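Side-chain contacts in EF-P arginine 32 rhamnosyl-transferase (Pseudomonas putida KT2440, PDB 5NV8), which belongs to the EarP family of rhamnosyltransferases, enzymes built from two Rossmann-like halves in the manner of GT-B glycosyltransferases: residues Ala320-Gly325 / Ala332-Leu337; Cys324-Asp329 / Trp358-Gln363; Arg184-Gly189 / Phe271-Trp276; Leu163-Ser168 / Ala292-Gln297. All coordinates share one frame; numbering follows the deposited sequence.

Contact 1: Ala320-Gly325 / Ala332-Leu337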
loop_
_atom_site.group_PDB
_atom_site.type_symbol
_atom_site.label_atom_id
_atom_site.label_comp_id
_atom_site.label_asym_id
_atom_site.label_seq_id
_atom_site.Cartn_x
_atom_site.Cartn_y
_atom_site.Cartn_z
ATOM N N ALA A 320 -9.978 -13.767 -5.583
ATOM C CA ALA A 320 -10.020 -15.068 -6.242
ATOM C C ALA A 320 -8.634 -15.700 -6.305
ATOM O O ALA A 320 -8.491 -16.914 -6.121
ATOM C CB ALA A 320 -10.620 -14.933 -7.642
ATOM N N HIS A 321 -7.600 -14.895 -6.554
ATOM C CA HIS A 321 -6.228 -15.383 -6.482
ATOM C C HIS A 321 -5.674 -15.359 -5.064
ATOM O O HIS A 321 -4.882 -16.236 -4.700
ATOM C CB HIS A 321 -5.306 -14.554 -7.382
ATOM C CG HIS A 321 -5.938 -14.111 -8.664
ATOM N ND1 HIS A 321 -6.746 -12.999 -8.750
ATOM C CD2 HIS A 321 -5.867 -14.624 -9.915
ATOM C CE1 HIS A 321 -7.153 -12.849 -9.999
ATOM N NE2 HIS A 321 -6.635 -13.822 -10.726
ATOM N N TYR A 322 -6.080 -14.373 -4.258
ATOM C CA TYR A 322 -5.465 -14.170 -2.950
ATOM C C TYR A 322 -5.828 -15.271 -1.964
ATOM O O TYR A 322 -5.042 -15.569 -1.058
ATOM C CB TYR A 322 -5.872 -12.805 -2.390
ATOM C CG TYR A 322 -4.944 -12.271 -1.316
ATOM C CD1 TYR A 322 -3.650 -11.874 -1.626
ATOM C CD2 TYR A 322 -5.365 -12.160 0.003
ATOM C CE1 TYR A 322 -2.797 -11.385 -0.651
ATOM C CE2 TYR A 322 -4.522 -11.672 0.986
ATOM C CZ TYR A 322 -3.239 -11.286 0.654
ATOM O OH TYR A 322 -2.393 -10.800 1.624
ATOM N N ARG A 323 -6.993 -15.890 -2.121
ATOM C CA ARG A 323 -7.530 -16.818 -1.132
ATOM C C ARG A 323 -7.181 -18.277 -1.405
ATOM O O ARG A 323 -7.632 -19.152 -0.658
ATOM C CB ARG A 323 -9.054 -16.671 -1.068
ATOM C CG ARG A 323 -9.771 -17.427 -2.176
ATOM C CD ARG A 323 -11.241 -17.083 -2.241
ATOM N NE ARG A 323 -12.058 -18.164 -1.702
ATOM C CZ ARG A 323 -13.386 -18.190 -1.748
ATOM N NH1 ARG A 323 -14.050 -17.198 -2.325
ATOM N NH2 ARG A 323 -14.046 -19.213 -1.227
ATOM N N CYS A 324 -6.368 -18.558 -2.427
ATOM C CA CYS A 324 -6.303 -19.911 -2.978
ATOM C C CYS A 324 -5.754 -20.926 -1.977
ATOM O O CYS A 324 -6.255 -22.053 -1.897
ATOM C CB CYS A 324 -5.468 -19.909 -4.258
ATOM S SG CYS A 324 -6.384 -19.379 -5.724
ATOM N N GLY A 325 -4.732 -20.556 -1.207
ATOM C CA GLY A 325 -4.029 -21.541 -0.406
ATOM C C GLY A 325 -4.548 -21.811 0.995
ATOM O O GLY A 325 -4.074 -22.752 1.639
ATOM N N ALA A 332 -12.624 -18.416 4.902
ATOM C CA ALA A 332 -13.856 -17.728 5.275
ATOM C C ALA A 332 -13.571 -16.481 6.101
ATOM O O ALA A 332 -14.264 -15.467 5.965
ATOM C CB ALA A 332 -14.776 -18.676 6.043
ATOM N N ALA A 333 -12.554 -16.538 6.966
ATOM C CA ALA A 333 -12.249 -15.394 7.816
ATOM C C ALA A 333 -11.618 -14.256 7.025
ATOM O O ALA A 333 -11.776 -13.085 7.392
ATOM C CB ALA A 333 -11.333 -15.822 8.961
ATOM N N LEU A 334 -10.903 -14.571 5.947
ATOM C CA LEU A 334 -10.315 -13.526 5.117
ATOM C C LEU A 334 -11.354 -12.875 4.210
ATOM O O LEU A 334 -11.290 -11.664 3.970
ATOM C CB LEU A 334 -9.159 -14.107 4.300
ATOM C CG LEU A 334 -8.730 -13.404 3.010
ATOM C CD1 LEU A 334 -7.977 -12.124 3.324
ATOM C CD2 LEU A 334 -7.875 -14.335 2.169
ATOM N N LEU A 335 -12.321 -13.653 3.714
ATOM C CA LEU A 335 -13.408 -13.073 2.929
ATOM C C LEU A 335 -14.276 -12.157 3.782
ATOM O O LEU A 335 -14.631 -11.051 3.356
ATOM C CB LEU A 335 -14.257 -14.182 2.308
ATOM C CG LEU A 335 -13.918 -14.648 0.893
ATOM C CD1 LEU A 335 -12.522 -15.250 0.835
ATOM C CD2 LEU A 335 -14.957 -15.647 0.409
ATOM N N GLY A 336 -14.633 -12.602 4.988
ATOM C CA GLY A 336 -15.438 -11.772 5.864
ATOM C C GLY A 336 -14.721 -10.522 6.329
ATOM O O GLY A 336 -15.360 -9.505 6.606
ATOM N N LEU A 337 -13.390 -10.576 6.413
ATOM C CA LEU A 337 -12.622 -9.413 6.843
ATOM C C LEU A 337 -12.594 -8.341 5.763
ATOM O O LEU A 337 -12.847 -7.163 6.035
ATOM C CB LEU A 337 -11.194 -9.826 7.213
ATOM C CG LEU A 337 -10.337 -8.745 7.887
ATOM C CD1 LEU A 337 -11.097 -8.000 8.987
ATOM C CD2 LEU A 337 -9.023 -9.320 8.408
#
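L334 and L335 of helix 328-343 lean on Y322 and R323, where helix 315-322 runs out into a short loop, so the contact closes a helix-loop-helix connection. It is a useful example of how two neighbouring leucines divide their work, one facing the interior and the next the flank. L334 comes first along the helix and turns inward. Its CD2 lies 4.0 Å from CD2 of Y322 and its CD1 lies 4.2 Å from CE2 of the same ring, the two side chains crossing at about a right angle. CD2 of L334 meets the ring obliquely. That methyl also reaches the R323 backbone, 4.1 Å from CA of R323. Y322 is buried in an aromatic cluster: W368 and H364 meet it edge-to-face, while F318 and W338 lie at shallower angles. L335 follows, and its two methyls pack against the arm of R323. CD1 of L335 is 3.8 Å from CD of R323, and it lies over one face of the guanidinium, toward the rim. The arm bends at chi3 (-105°), which turns the flat end over the leucine, while NE keeps a salt bridge to D331. The charge is therefore met by a carboxylate at NE and by hydrocarbon over a face, where CD2 of L335 comes within 3.3 Å of NH1 of R323.

Contact 2: Cys324-Asp329 / Trp358-Gln363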
loop_
_atom_site.group_PDB
_atom_site.type_symbol
_atom_site.label_atom_id
_atom_site.label_comp_id
_atom_site.label_asym_id
_atom_site.label_seq_id
_atom_site.Cartn_x
_atom_site.Cartn_y
_atom_site.Cartn_z
ATOM N N CYS A 324 -6.368 -18.558 -2.427
ATOM C CA CYS A 324 -6.303 -19.911 -2.978
ATOM C C CYS A 324 -5.754 -20.926 -1.977
ATOM O O CYS A 324 -6.255 -22.053 -1.897
ATOM C CB CYS A 324 -5.468 -19.909 -4.258
ATOM S SG CYS A 324 -6.384 -19.379 -5.724
ATOM N N GLY A 325 -4.732 -20.556 -1.207
ATOM C CA GLY A 325 -4.029 -21.541 -0.406
ATOM C C GLY A 325 -4.548 -21.811 0.995
ATOM O O GLY A 325 -4.074 -22.752 1.639
ATOM N N LEU A 326 -5.507 -21.037 1.488
ATOM C CA LEU A 326 -5.894 -21.122 2.889
ATOM C C LEU A 326 -6.969 -22.183 3.119
ATOM O O LEU A 326 -7.715 -22.563 2.214
ATOM C CB LEU A 326 -6.385 -19.765 3.393
ATOM C CG LEU A 326 -5.300 -18.697 3.535
ATOM C CD1 LEU A 326 -5.896 -17.303 3.421
ATOM C CD2 LEU A 326 -4.549 -18.862 4.850
ATOM N N SER A 327 -7.033 -22.657 4.362
ATOM C CA SER A 327 -8.039 -23.627 4.764
ATOM C C SER A 327 -9.423 -22.979 4.792
ATOM O O SER A 327 -9.573 -21.761 4.680
ATOM C CB SER A 327 -7.698 -24.212 6.135
ATOM O OG SER A 327 -7.654 -23.196 7.122
ATOM N N ASP A 328 -10.445 -23.821 4.960
ATOM C CA ASP A 328 -11.822 -23.339 4.880
ATOM C C ASP A 328 -12.125 -22.327 5.979
ATOM O O ASP A 328 -12.823 -21.333 5.741
ATOM C CB ASP A 328 -12.790 -24.518 4.949
ATOM C CG ASP A 328 -12.691 -25.418 3.735
ATOM O OD1 ASP A 328 -12.932 -24.930 2.611
ATOM O OD2 ASP A 328 -12.364 -26.611 3.904
ATOM N N ASP A 329 -11.610 -22.557 7.188
ATOM C CA ASP A 329 -11.838 -21.606 8.269
ATOM C C ASP A 329 -11.049 -20.318 8.048
ATOM O O ASP A 329 -11.530 -19.227 8.373
ATOM C CB ASP A 329 -11.482 -22.243 9.614
ATOM C CG ASP A 329 -12.543 -23.221 10.099
ATOM O OD1 ASP A 329 -13.691 -23.151 9.609
ATOM O OD2 ASP A 329 -12.233 -24.056 10.978
ATOM N N TRP A 358 -4.437 -16.343 12.951
ATOM C CA TRP A 358 -3.323 -15.451 12.639
ATOM C C TRP A 358 -2.084 -16.174 12.122
ATOM O O TRP A 358 -1.477 -15.668 11.160
ATOM C CB TRP A 358 -2.984 -14.592 13.861
ATOM C CG TRP A 358 -2.500 -13.236 13.484
ATOM C CD1 TRP A 358 -1.231 -12.753 13.616
ATOM C CD2 TRP A 358 -3.272 -12.182 12.894
ATOM N NE1 TRP A 358 -1.166 -11.463 13.148
ATOM C CE2 TRP A 358 -2.407 -11.088 12.700
ATOM C CE3 TRP A 358 -4.613 -12.058 12.514
ATOM C CZ2 TRP A 358 -2.838 -9.884 12.144
ATOM C CZ3 TRP A 358 -5.040 -10.860 11.962
ATOM C CH2 TRP A 358 -4.154 -9.790 11.782
ATOM N N PRO A 359 -1.644 -17.311 12.684
ATOM C CA PRO A 359 -0.495 -18.008 12.078
ATOM C C PRO A 359 -0.714 -18.390 10.623
ATOM O O PRO A 359 0.221 -18.301 9.816
ATOM C CB PRO A 359 -0.331 -19.245 12.972
ATOM C CG PRO A 359 -0.856 -18.816 14.283
ATOM C CD PRO A 359 -2.026 -17.924 13.971
ATOM N N GLU A 360 -1.928 -18.814 10.264
ATOM C CA GLU A 360 -2.218 -19.124 8.868
ATOM C C GLU A 360 -2.184 -17.869 8.004
ATOM O O GLU A 360 -1.653 -17.892 6.888
ATOM C CB GLU A 360 -3.578 -19.814 8.751
ATOM C CG GLU A 360 -3.507 -21.324 8.592
ATOM C CD GLU A 360 -4.643 -21.880 7.752
ATOM O OE1 GLU A 360 -5.788 -21.935 8.248
ATOM O OE2 GLU A 360 -4.392 -22.264 6.592
ATOM N N LEU A 361 -2.744 -16.763 8.503
ATOM C CA LEU A 361 -2.768 -15.532 7.717
ATOM C C LEU A 361 -1.377 -14.921 7.597
ATOM O O LEU A 361 -1.035 -14.350 6.555
ATOM C CB LEU A 361 -3.747 -14.534 8.335
ATOM C CG LEU A 361 -5.202 -15.000 8.448
ATOM C CD1 LEU A 361 -6.112 -13.844 8.832
ATOM C CD2 LEU A 361 -5.664 -15.638 7.149
ATOM N N GLN A 362 -0.565 -15.031 8.653
ATOM C CA GLN A 362 0.812 -14.548 8.595
ATOM C C GLN A 362 1.595 -15.257 7.495
ATOM O O GLN A 362 2.279 -14.615 6.686
ATOM C CB GLN A 362 1.496 -14.751 9.948
ATOM C CG GLN A 362 1.067 -13.784 11.037
ATOM C CD GLN A 362 1.893 -13.940 12.300
ATOM O OE1 GLN A 362 1.396 -14.399 13.330
ATOM N NE2 GLN A 362 3.163 -13.558 12.226
ATOM N N GLN A 363 1.516 -16.589 7.459
ATOM C CA GLN A 363 2.228 -17.348 6.437
ATOM C C GLN A 363 1.659 -17.077 5.050
ATOM O O GLN A 363 2.407 -17.014 4.068
ATOM C CB GLN A 363 2.172 -18.841 6.765
ATOM C CG GLN A 363 3.229 -19.689 6.064
ATOM C CD GLN A 363 4.583 -19.637 6.748
ATOM O OE1 GLN A 363 5.172 -18.568 6.905
ATOM N NE2 GLN A 363 5.083 -20.796 7.160
#
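S327 holds its OG between the backbone N and the carbonyl carbon (chi1 60°), and E360 bends at chi2 (-148°), which together bring the hydroxyl against the carboxylate at the N-cap of helix 328-343. S327 is that N-cap residue, and E360 reaches it from the first turn of helix 358-373, so the carboxylate joins the starts of two helices. OE1 of E360 accepts from OG of S327 through its syn lone pair, on the side of the other oxygen; the separation of 2.5 Å between OG and OE1 is unusually short, so the exact value is doubtful. The other oxygen takes a weak bond from the S327 backbone, N to OE2 of E360 being 3.5 Å, although the N-H points at it fairly straight (161°). Two donors of one residue thus probably limit the rotation of the carboxylate, and its nearness to a helix start would probably stabilise its negative charge. Beside this polar grip, L326 slides past E360 in the opposite direction and crosses L361 at about a right angle. CD1 of L326 also touches L334 of helix 328-343. Both methyls of L326 lie 4.1 Å from CD2 of L361, and CD2 of L326 also rests 3.7 Å from O of E360.

Contact 3: Arg184-Gly189 / Phe271-Trp276. With TRH (2'-deoxy-thymidine-beta-L-rhamnose), chain B.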
loop_
_atom_site.group_PDB
_atom_site.type_symbol
_atom_site.label_atom_id
_atom_site.label_comp_id
_atom_site.label_asym_id
_atom_site.label_seq_id
_atom_site.Cartn_x
_atom_site.Cartn_y
_atom_site.Cartn_z
ATOM N N ARG A 184 13.852 -0.272 16.075
ATOM C CA ARG A 184 13.708 0.675 17.175
ATOM C C ARG A 184 14.025 2.096 16.728
ATOM O O ARG A 184 13.376 3.050 17.171
ATOM C CB ARG A 184 14.612 0.265 18.338
ATOM N N ALA A 185 15.013 2.255 15.846
ATOM C CA ALA A 185 15.421 3.590 15.420
ATOM C C ALA A 185 14.313 4.286 14.637
ATOM O O ALA A 185 13.986 5.449 14.907
ATOM C CB ALA A 185 16.701 3.505 14.589
ATOM N N PHE A 186 13.716 3.591 13.664
ATOM C CA PHE A 186 12.711 4.230 12.820
ATOM C C PHE A 186 11.461 4.598 13.614
ATOM O O PHE A 186 10.914 5.694 13.446
ATOM C CB PHE A 186 12.336 3.324 11.650
ATOM C CG PHE A 186 11.208 3.861 10.819
ATOM C CD1 PHE A 186 11.342 5.067 10.151
ATOM C CD2 PHE A 186 10.002 3.186 10.736
ATOM C CE1 PHE A 186 10.307 5.579 9.398
ATOM C CE2 PHE A 186 8.960 3.695 9.983
ATOM C CZ PHE A 186 9.115 4.894 9.311
ATOM N N LEU A 187 10.988 3.690 14.471
ATOM C CA LEU A 187 9.820 3.989 15.295
ATOM C C LEU A 187 10.083 5.187 16.199
ATOM O O LEU A 187 9.260 6.108 16.289
ATOM C CB LEU A 187 9.430 2.762 16.120
ATOM C CG LEU A 187 8.484 1.776 15.431
ATOM C CD1 LEU A 187 8.092 0.642 16.370
ATOM C CD2 LEU A 187 7.252 2.496 14.900
ATOM N N GLN A 188 11.233 5.196 16.876
ATOM C CA GLN A 188 11.586 6.321 17.734
ATOM C C GLN A 188 11.853 7.594 16.942
ATOM O O GLN A 188 11.711 8.692 17.491
ATOM C CB GLN A 188 12.808 5.970 18.584
ATOM C CG GLN A 188 12.466 5.414 19.955
ATOM C CD GLN A 188 13.698 5.120 20.784
ATOM O OE1 GLN A 188 14.716 5.799 20.667
ATOM N NE2 GLN A 188 13.610 4.099 21.630
ATOM N N GLY A 189 12.238 7.476 15.669
ATOM C CA GLY A 189 12.419 8.654 14.842
ATOM C C GLY A 189 11.126 9.343 14.463
ATOM O O GLY A 189 11.150 10.518 14.082
ATOM N N PHE A 271 7.386 5.282 4.518
ATOM C CA PHE A 271 6.115 4.569 4.538
ATOM C C PHE A 271 6.316 3.074 4.326
ATOM O O PHE A 271 5.556 2.266 4.871
ATOM C CB PHE A 271 5.169 5.138 3.479
ATOM C CG PHE A 271 3.822 4.473 3.451
ATOM C CD1 PHE A 271 2.882 4.740 4.434
ATOM C CD2 PHE A 271 3.494 3.577 2.445
ATOM C CE1 PHE A 271 1.642 4.125 4.418
ATOM C CE2 PHE A 271 2.253 2.962 2.420
ATOM C CZ PHE A 271 1.328 3.236 3.409
ATOM N N ASP A 272 7.325 2.688 3.537
ATOM C CA ASP A 272 7.693 1.278 3.451
ATOM C C ASP A 272 8.186 0.763 4.798
ATOM O O ASP A 272 7.817 -0.338 5.224
ATOM C CB ASP A 272 8.766 1.070 2.380
ATOM C CG ASP A 272 8.202 1.088 0.971
ATOM O OD1 ASP A 272 7.072 0.593 0.766
ATOM O OD2 ASP A 272 8.897 1.596 0.065
ATOM N N ARG A 273 9.026 1.547 5.478
ATOM C CA ARG A 273 9.494 1.162 6.805
ATOM C C ARG A 273 8.328 1.029 7.776
ATOM O O ARG A 273 8.332 0.151 8.648
ATOM C CB ARG A 273 10.514 2.181 7.321
ATOM C CG ARG A 273 11.563 2.609 6.295
ATOM C CD ARG A 273 12.928 2.833 6.940
ATOM N NE ARG A 273 13.108 4.213 7.393
ATOM C CZ ARG A 273 14.040 4.602 8.260
ATOM N NH1 ARG A 273 14.882 3.717 8.773
ATOM N NH2 ARG A 273 14.128 5.877 8.616
ATOM N N LEU A 274 7.317 1.888 7.636
ATOM C CA LEU A 274 6.108 1.757 8.445
ATOM C C LEU A 274 5.427 0.417 8.194
ATOM O O LEU A 274 5.119 -0.321 9.137
ATOM C CB LEU A 274 5.150 2.911 8.148
ATOM C CG LEU A 274 3.965 3.071 9.106
ATOM C CD1 LEU A 274 4.440 3.144 10.548
ATOM C CD2 LEU A 274 3.145 4.296 8.748
ATOM N N LEU A 275 5.189 0.084 6.921
ATOM C CA LEU A 275 4.531 -1.178 6.593
ATOM C C LEU A 275 5.325 -2.370 7.114
ATOM O O LEU A 275 4.751 -3.310 7.676
ATOM C CB LEU A 275 4.333 -1.292 5.080
ATOM C CG LEU A 275 3.421 -0.266 4.403
ATOM C CD1 LEU A 275 3.432 -0.461 2.894
ATOM C CD2 LEU A 275 1.999 -0.354 4.947
ATOM N N TRP A 276 6.651 -2.345 6.945
ATOM C CA TRP A 276 7.493 -3.438 7.416
ATOM C C TRP A 276 7.486 -3.568 8.935
ATOM O O TRP A 276 7.816 -4.641 9.451
ATOM C CB TRP A 276 8.932 -3.244 6.925
ATOM C CG TRP A 276 9.064 -3.077 5.439
ATOM C CD1 TRP A 276 8.141 -3.411 4.488
ATOM C CD2 TRP A 276 10.186 -2.529 4.730
ATOM N NE1 TRP A 276 8.620 -3.109 3.236
ATOM C CE2 TRP A 276 9.871 -2.564 3.357
ATOM C CE3 TRP A 276 11.426 -2.014 5.125
ATOM C CZ2 TRP A 276 10.750 -2.107 2.377
ATOM C CZ3 TRP A 276 12.297 -1.560 4.149
ATOM C CH2 TRP A 276 11.955 -1.611 2.792
HETATM O O4P TRH B . -6.194 6.466 -2.471
HETATM P P2 TRH B . -4.836 6.607 -3.054
HETATM O O3P TRH B . -4.125 7.991 -2.609
HETATM O O1 TRH B . -4.844 6.546 -4.664
HETATM C C1 TRH B . -6.112 6.388 -5.332
HETATM C C2 TRH B . -5.915 6.209 -6.844
HETATM O O2 TRH B . -4.825 6.999 -7.321
HETATM C C3 TRH B . -7.168 6.667 -7.599
HETATM O O3 TRH B . -7.149 8.094 -7.737
HETATM C C4 TRH B . -8.400 6.266 -6.815
HETATM O O4 TRH B . -8.386 4.840 -6.614
HETATM O OPP TRH B . -3.861 5.432 -2.523
HETATM P P TRH B . -2.484 5.140 -3.283
HETATM O O1P TRH B . -2.660 4.704 -4.691
HETATM O O2P TRH B . -1.684 4.037 -2.418
HETATM O "O5'" TRH B . -1.582 6.467 -3.161
HETATM C "C5'" TRH B . -0.924 6.769 -1.932
HETATM C "C4'" TRH B . 0.489 7.230 -2.250
HETATM O "O4'" TRH B . 0.928 8.020 -1.110
HETATM C "C3'" TRH B . 1.407 6.024 -2.261
HETATM O "O3'" TRH B . 2.679 6.401 -2.802
HETATM C "C2'" TRH B . 1.546 5.825 -0.769
HETATM C "C1'" TRH B . 1.991 7.243 -0.506
HETATM N N11 TRH B . 2.141 7.587 0.925
HETATM C C21 TRH B . 3.281 8.160 1.327
HETATM O O21 TRH B . 4.183 8.382 0.520
HETATM N N31 TRH B . 3.460 8.511 2.661
HETATM C C41 TRH B . 2.460 8.275 3.597
HETATM O O41 TRH B . 2.644 8.593 4.770
HETATM C C51 TRH B . 1.273 7.683 3.185
HETATM C C5A TRH B . 0.267 7.444 4.112
HETATM C C61 TRH B . 1.105 7.339 1.846
#
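Behind the pocket for 2'-deoxy-thymidine-beta-L-rhamnose, helix 268-277 packs on helix 180-189, F186 meeting R273 and L274. The aliphatic root of R273 supplies a CH-pi contact: its CB stands 3.5 Å from the centroid of the F186 ring, 16° off the normal. From there the chain bends at chi2 and chi3, carrying the guanidinium round until CD1 of F186 lies over one of its faces, the two planes 42° apart, with NH2 of R273 3.3 Å from CD1 of F186. A salt bridge from NE to D270 helps hold that end. Farther round the ring, CE2 of F186 lies 3.4 Å from the backbone N of L274, approached obliquely, and 4.3 Å from its CB. The same helical turn faces two ways: R273 and L274 meet F186, while F271 faces the ligand. L275 backs one face of the F271 ring, and the thymine covers the other, TRH C51 lying 3.6 Å from CD1 of F271.

Contact 4: Leu163-Ser168 / Ala292-Gln297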
loop_
_atom_site.group_PDB
_atom_site.type_symbol
_atom_site.label_atom_id
_atom_site.label_comp_id
_atom_site.label_asym_id
_atom_site.label_seq_id
_atom_site.Cartn_x
_atom_site.Cartn_y
_atom_site.Cartn_z
ATOM N N LEU A 163 3.583 -5.642 -11.710
ATOM C CA LEU A 163 3.505 -4.674 -10.627
ATOM C C LEU A 163 4.858 -4.002 -10.440
ATOM O O LEU A 163 5.905 -4.583 -10.737
ATOM C CB LEU A 163 3.061 -5.335 -9.313
ATOM C CG LEU A 163 1.979 -6.415 -9.425
ATOM C CD1 LEU A 163 1.919 -7.271 -8.170
ATOM C CD2 LEU A 163 0.621 -5.794 -9.709
ATOM N N LEU A 164 4.825 -2.764 -9.954
ATOM C CA LEU A 164 6.053 -2.039 -9.653
ATOM C C LEU A 164 6.741 -2.670 -8.451
ATOM O O LEU A 164 6.165 -2.742 -7.361
ATOM C CB LEU A 164 5.754 -0.566 -9.387
ATOM C CG LEU A 164 5.136 0.205 -10.551
ATOM C CD1 LEU A 164 4.343 1.391 -10.038
ATOM C CD2 LEU A 164 6.215 0.648 -11.531
ATOM N N ARG A 165 7.972 -3.128 -8.654
ATOM C CA ARG A 165 8.758 -3.739 -7.585
ATOM C C ARG A 165 10.221 -3.418 -7.848
ATOM O O ARG A 165 10.789 -3.878 -8.844
ATOM C CB ARG A 165 8.525 -5.245 -7.520
ATOM C CG ARG A 165 9.036 -5.915 -6.253
ATOM C CD ARG A 165 9.226 -7.418 -6.448
ATOM N NE ARG A 165 9.852 -7.753 -7.728
ATOM C CZ ARG A 165 9.212 -8.296 -8.758
ATOM N NH1 ARG A 165 7.914 -8.547 -8.677
ATOM N NH2 ARG A 165 9.865 -8.568 -9.879
ATOM N N GLU A 166 10.815 -2.620 -6.965
ATOM C CA GLU A 166 12.229 -2.289 -7.069
ATOM C C GLU A 166 13.089 -3.540 -6.918
ATOM O O GLU A 166 12.759 -4.463 -6.167
ATOM C CB GLU A 166 12.614 -1.255 -6.006
ATOM C CG GLU A 166 11.854 0.068 -6.085
ATOM C CD GLU A 166 10.450 0.011 -5.504
ATOM O OE1 GLU A 166 9.964 -1.090 -5.173
ATOM O OE2 GLU A 166 9.821 1.081 -5.391
ATOM N N GLY A 167 14.217 -3.552 -7.636
ATOM C CA GLY A 167 15.080 -4.724 -7.645
ATOM C C GLY A 167 15.551 -5.163 -6.271
ATOM O O GLY A 167 15.662 -6.364 -6.006
ATOM N N SER A 168 15.826 -4.212 -5.376
ATOM C CA SER A 168 16.368 -4.527 -4.057
ATOM C C SER A 168 15.346 -4.349 -2.938
ATOM O O SER A 168 15.726 -4.292 -1.765
ATOM C CB SER A 168 17.603 -3.673 -3.774
ATOM O OG SER A 168 17.249 -2.315 -3.574
ATOM N N ALA A 292 2.046 -2.806 0.447
ATOM C CA ALA A 292 1.782 -3.669 1.593
ATOM C C ALA A 292 1.886 -5.141 1.223
ATOM O O ALA A 292 2.175 -5.976 2.088
ATOM C CB ALA A 292 0.405 -3.360 2.182
ATOM N N GLN A 293 1.648 -5.482 -0.048
ATOM C CA GLN A 293 1.830 -6.863 -0.480
ATOM C C GLN A 293 3.304 -7.253 -0.454
ATOM O O GLN A 293 3.650 -8.363 -0.032
ATOM C CB GLN A 293 1.226 -7.066 -1.873
ATOM C CG GLN A 293 -0.300 -6.960 -1.909
ATOM C CD GLN A 293 -0.883 -7.071 -3.310
ATOM O OE1 GLN A 293 -0.830 -8.130 -3.935
ATOM N NE2 GLN A 293 -1.444 -5.975 -3.807
ATOM N N TRP A 294 4.188 -6.350 -0.891
ATOM C CA TRP A 294 5.621 -6.588 -0.763
ATOM C C TRP A 294 6.076 -6.592 0.689
ATOM O O TRP A 294 7.088 -7.225 1.004
ATOM C CB TRP A 294 6.418 -5.541 -1.545
ATOM C CG TRP A 294 6.069 -5.437 -3.013
ATOM C CD1 TRP A 294 5.862 -4.289 -3.720
ATOM C CD2 TRP A 294 5.895 -6.517 -3.948
ATOM N NE1 TRP A 294 5.570 -4.582 -5.030
ATOM C CE2 TRP A 294 5.583 -5.941 -5.196
ATOM C CE3 TRP A 294 5.974 -7.910 -3.850
ATOM C CZ2 TRP A 294 5.348 -6.710 -6.334
ATOM C CZ3 TRP A 294 5.737 -8.669 -4.979
ATOM C CH2 TRP A 294 5.428 -8.068 -6.205
ATOM N N ALA A 295 5.348 -5.909 1.581
ATOM C CA ALA A 295 5.703 -5.917 2.998
ATOM C C ALA A 295 5.592 -7.311 3.608
ATOM O O ALA A 295 6.303 -7.621 4.571
ATOM C CB ALA A 295 4.825 -4.932 3.770
ATOM N N GLY A 296 4.706 -8.155 3.077
ATOM C CA GLY A 296 4.615 -9.534 3.510
ATOM C C GLY A 296 3.830 -9.789 4.783
ATOM O O GLY A 296 3.745 -10.947 5.209
ATOM N N GLN A 297 3.251 -8.762 5.402
ATOM C CA GLN A 297 2.471 -8.930 6.620
ATOM C C GLN A 297 0.984 -8.998 6.303
ATOM O O GLN A 297 0.553 -8.597 5.218
ATOM C CB GLN A 297 2.744 -7.773 7.591
ATOM C CG GLN A 297 4.216 -7.500 7.831
ATOM C CD GLN A 297 4.847 -8.511 8.768
ATOM O OE1 GLN A 297 5.184 -9.624 8.361
ATOM N NE2 GLN A 297 5.016 -8.127 10.030
#
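R165 crosses over the face of the W294 indole at about a right angle. Its CB begins the contact, 3.7 Å from CZ2 of W294. CG follows over the ring face, 3.6 Å from CE2 of W294, with CG placed anti to the backbone N (chi1 -166°). CD then makes a CH-pi contact, 3.8 Å from the centroid of the six-membered ring and almost on its normal. A bend at chi3 turns the guanidinium nearly perpendicular to the indole, with CH2 of W294 at its edge and NH1 of R165 3.5 Å from that atom. NH2 goes on to the carbonyl of Q375. The indole is also held by a hydrogen bond, NE1 of W294 donating to O of L164 at 3.0 Å, somewhat bent (147°) and tilted out of the carbonyl plane. L163 adds an oblique touch, its CD1 3.9 Å from CZ2 of W294. Around this group, L164 packs on helix 30-43 and W294 on Q372 and A373 of helix 358-373. A buried tryptophan of helix 287-295 is thereby clasped by a loop that also reaches the N-terminal half and the C-terminal helices, an arrangement consistent with the interdomain junction of a GT-B fold.

Along the chain, contact 4 opens first and closes around contact 3, which is nested within it; contacts 1 and 2 follow, both using the chain where helix 315-322 ends. These last two are neighbours that touch each other, their centres 8 Å apart, sharing C324, G325 and helix 328-343. Contacts 3 and 4 have centres 16 Å apart and meet where L275 and W276 pack on A295. Contacts 1 and 3, by contrast, lie about 28 Å apart between centres. Helix 358-373 links contacts 1 and 2 to contact 4, whose centre is 20 Å from each: it starts in contact 2, gives W368 to Q293, and reaches W294. Through contact 4 the peripheral helices are joined to contact 3 and the ligand-bearing half.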